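Local atomic coordinates of methyl-accepting chemotaxis protein (Vibrio cholerae, PDB entry 6CEQ), a protein that acts as a chemoreceptor that probably senses oxygen through haem bound in its PAS domains and passes the signal on to the chemotaxis machinery. Residues Q38-F43 / I79-L84. Sequence-based numbering, arbitrary orientation.
Sequences QAFPGF and IKVGSL. With HEM (protoporphyrin IX containing Fe), chain D.
Phe40 and Val81 meet at one margin of the haem pocket of a PAS domain. Phe40 follows the end of helix 33-39; Val81 ends strand 75-81, an outermost strand of the antiparallel sheet. No hydrogen bond joins the two segments, and the contact is apolar. Phe40 CE1 lies 3.7 Å from Val81 CG1, which comes in at the ring edge, and the two side chains cross at about a right angle. Beside them the methyl of Ala39 rests on the backbone of the hairpin, with CB 3.6 Å from Gly82 CA. Leu36 of the same helix also packs on Val81.

Each segment is shaped by its own backbone bonds. A type I turn runs from Phe40 to Phe43, closed by Phe43 N to Phe40 O. A type II' turn carries the chain from Val81 to Leu84, into strand 84-94. Val81 and Leu84 bond in both directions. Gly82 holds the second position of this turn, with the positive phi (59°) that a type II' turn needs there and that glycine adopts easily.

Both segments also touch the haem. Phe40 has CG anti to its carbonyl carbon (chi1 -56°), which places the ring against the edge of the porphyrin. Haem CAC lies over one face, offset toward the ring's rim, while methyl CMD sits in the ring plane, 4.0 Å from Phe40 CZ. Ile79 CG2 packs 3.7 Å from the meso carbon CHA of the haem. Phe43 CE1 reaches the vinyl end, 3.6 Å from haem CBC.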
loop_
_atom_site.group_PDB
_atom_site.type_symbol
_atom_site.label_atom_id
_atom_site.label_comp_id
_atom_site.label_asym_id
_atom_site.label_seq_id
_atom_site.Cartn_x
_atom_site.Cartn_y
_atom_site.Cartn_z
ATOM N N GLN A 38 -15.058 4.209 7.265
ATOM C CA GLN A 38 -15.742 3.194 8.059
ATOM C C GLN A 38 -14.759 2.166 8.610
ATOM O O GLN A 38 -14.849 1.773 9.780
ATOM C CB GLN A 38 -16.819 2.504 7.222
ATOM C CG GLN A 38 -17.560 1.406 7.969
ATOM C CD GLN A 38 -18.849 0.989 7.283
ATOM O OE1 GLN A 38 -19.480 1.782 6.586
ATOM N NE2 GLN A 38 -19.242 -0.266 7.475
ATOM N N ALA A 39 -13.803 1.727 7.787
ATOM C CA ALA A 39 -12.823 0.749 8.243
ATOM C C ALA A 39 -11.718 1.376 9.082
ATOM O O ALA A 39 -11.205 0.734 10.006
ATOM C CB ALA A 39 -12.210 0.034 7.040
ATOM N N PHE A 40 -11.371 2.627 8.797
ATOM C CA PHE A 40 -10.286 3.344 9.467
ATOM C C PHE A 40 -10.783 4.745 9.804
ATOM O O PHE A 40 -10.501 5.706 9.087
ATOM C CB PHE A 40 -9.036 3.406 8.587
ATOM C CG PHE A 40 -8.527 2.057 8.137
ATOM C CD1 PHE A 40 -8.879 1.537 6.911
ATOM C CD2 PHE A 40 -7.714 1.308 8.969
ATOM C CE1 PHE A 40 -8.407 0.302 6.504
ATOM C CE2 PHE A 40 -7.234 0.076 8.568
ATOM C CZ PHE A 40 -7.587 -0.428 7.334
ATOM N N PRO A 41 -11.503 4.891 10.936
ATOM C CA PRO A 41 -12.191 6.156 11.273
ATOM C C PRO A 41 -11.532 7.491 10.928
ATOM O O PRO A 41 -12.199 8.354 10.352
ATOM C CB PRO A 41 -12.362 6.032 12.792
ATOM C CG PRO A 41 -12.479 4.547 13.037
ATOM C CD PRO A 41 -11.850 3.814 11.875
ATOM N N GLY A 42 -10.270 7.708 11.269
ATOM C CA GLY A 42 -9.674 9.015 11.022
ATOM C C GLY A 42 -8.988 9.172 9.675
ATOM O O GLY A 42 -8.178 10.085 9.487
ATOM N N PHE A 43 -9.300 8.286 8.733
ATOM C CA PHE A 43 -8.530 8.183 7.498
ATOM C C PHE A 43 -8.617 9.451 6.652
ATOM O O PHE A 43 -9.704 9.981 6.411
ATOM C CB PHE A 43 -9.030 6.982 6.692
ATOM C CG PHE A 43 -8.258 6.728 5.435
ATOM C CD1 PHE A 43 -7.110 5.950 5.456
ATOM C CD2 PHE A 43 -8.689 7.251 4.225
ATOM C CE1 PHE A 43 -6.402 5.707 4.294
ATOM C CE2 PHE A 43 -7.983 7.014 3.063
ATOM C CZ PHE A 43 -6.840 6.241 3.096
ATOM N N ILE A 79 -6.429 -8.749 -0.966
ATOM C CA ILE A 79 -6.658 -8.151 0.342
ATOM C C ILE A 79 -8.017 -7.465 0.375
ATOM O O ILE A 79 -8.520 -6.978 -0.641
ATOM C CB ILE A 79 -5.543 -7.160 0.742
ATOM C CG1 ILE A 79 -5.545 -5.925 -0.161
ATOM C CG2 ILE A 79 -4.174 -7.855 0.708
ATOM C CD1 ILE A 79 -4.700 -4.796 0.394
ATOM N N LYS A 80 -8.623 -7.468 1.560
ATOM C CA LYS A 80 -9.841 -6.723 1.845
ATOM C C LYS A 80 -9.481 -5.524 2.700
ATOM O O LYS A 80 -8.837 -5.674 3.742
ATOM C CB LYS A 80 -10.872 -7.585 2.580
ATOM C CG LYS A 80 -11.394 -8.746 1.773
ATOM C CD LYS A 80 -12.464 -9.540 2.504
ATOM C CE LYS A 80 -12.945 -10.705 1.640
ATOM N NZ LYS A 80 -13.911 -11.586 2.348
ATOM N N VAL A 81 -9.862 -4.340 2.240
ATOM C CA VAL A 81 -9.624 -3.091 2.949
ATOM C C VAL A 81 -11.008 -2.514 3.205
ATOM O O VAL A 81 -11.591 -1.868 2.327
ATOM C CB VAL A 81 -8.743 -2.127 2.146
ATOM C CG1 VAL A 81 -8.370 -0.922 2.976
ATOM C CG2 VAL A 81 -7.500 -2.841 1.662
ATOM N N GLY A 82 -11.551 -2.754 4.394
ATOM C CA GLY A 82 -12.962 -2.473 4.596
ATOM C C GLY A 82 -13.782 -3.284 3.613
ATOM O O GLY A 82 -13.590 -4.495 3.466
ATOM N N SER A 83 -14.696 -2.613 2.910
ATOM C CA SER A 83 -15.495 -3.254 1.872
ATOM C C SER A 83 -14.822 -3.225 0.504
ATOM O O SER A 83 -15.420 -3.688 -0.474
ATOM C CB SER A 83 -16.878 -2.597 1.781
ATOM O OG SER A 83 -16.775 -1.245 1.379
ATOM N N LEU A 84 -13.609 -2.695 0.410
ATOM C CA LEU A 84 -12.873 -2.715 -0.842
ATOM C C LEU A 84 -12.089 -4.018 -0.949
ATOM O O LEU A 84 -11.831 -4.700 0.046
ATOM C CB LEU A 84 -11.924 -1.522 -0.931
ATOM C CG LEU A 84 -12.542 -0.177 -0.540
ATOM C CD1 LEU A 84 -11.515 0.935 -0.644
ATOM C CD2 LEU A 84 -13.769 0.116 -1.398
HETATM C CHA HEM D . -2.388 -5.920 3.352
HETATM C CHB HEM D . 1.997 -3.893 2.998
HETATM C CHC HEM D . -0.231 0.456 2.977
HETATM C CHD HEM D . -3.992 -1.699 5.144
HETATM C C1A HEM D . -1.045 -5.727 3.112
HETATM C C2A HEM D . -0.164 -6.710 2.621
HETATM C C3A HEM D . 1.071 -6.151 2.518
HETATM C C4A HEM D . 0.969 -4.814 2.951
HETATM C CMA HEM D . 2.321 -6.838 2.033
HETATM C CAA HEM D . -0.527 -8.130 2.269
HETATM C CBA HEM D . -0.671 -8.952 3.552
HETATM C CGA HEM D . -1.193 -10.324 3.212
HETATM O O1A HEM D . -1.947 -10.480 2.226
HETATM O O2A HEM D . -0.874 -11.306 3.918
HETATM C C1B HEM D . 1.731 -2.521 2.884
HETATM C C2B HEM D . 2.723 -1.575 2.510
HETATM C C3B HEM D . 2.127 -0.349 2.496
HETATM C C4B HEM D . 0.712 -0.573 2.878
HETATM C CMB HEM D . 4.165 -1.872 2.190
HETATM C CAB HEM D . 2.760 0.941 2.166
HETATM C CBB HEM D . 3.581 1.032 1.124
HETATM C C1C HEM D . -1.464 0.273 3.594
HETATM C C2C HEM D . -2.414 1.268 3.870
HETATM C C3C HEM D . -3.491 0.652 4.491
HETATM C C4C HEM D . -3.186 -0.734 4.589
HETATM C CMC HEM D . -2.287 2.736 3.552
HETATM C CAC HEM D . -4.723 1.311 4.960
HETATM C CBC HEM D . -5.289 2.264 4.227
HETATM C C1D HEM D . -3.877 -3.034 4.749
HETATM C C2D HEM D . -4.955 -4.008 4.952
HETATM C C3D HEM D . -4.510 -5.177 4.455
HETATM C C4D HEM D . -3.158 -4.922 3.943
HETATM C CMD HEM D . -6.295 -3.750 5.592
HETATM C CAD HEM D . -5.252 -6.486 4.428
HETATM C CBD HEM D . -5.589 -6.912 5.857
HETATM C CGD HEM D . -4.322 -7.012 6.666
HETATM O O1D HEM D . -4.128 -6.230 7.623
HETATM O O2D HEM D . -3.464 -7.877 6.381
HETATM N NA HEM D . -0.330 -4.572 3.309
HETATM N NB HEM D . 0.564 -1.892 3.090
HETATM N NC HEM D . -1.949 -0.926 4.035
HETATM N ND HEM D . -2.838 -3.634 4.148
HETATM FE FE HEM D . -1.222 -2.842 3.662
HETATM O O HOH W 1 -1.954 -2.469 1.245
#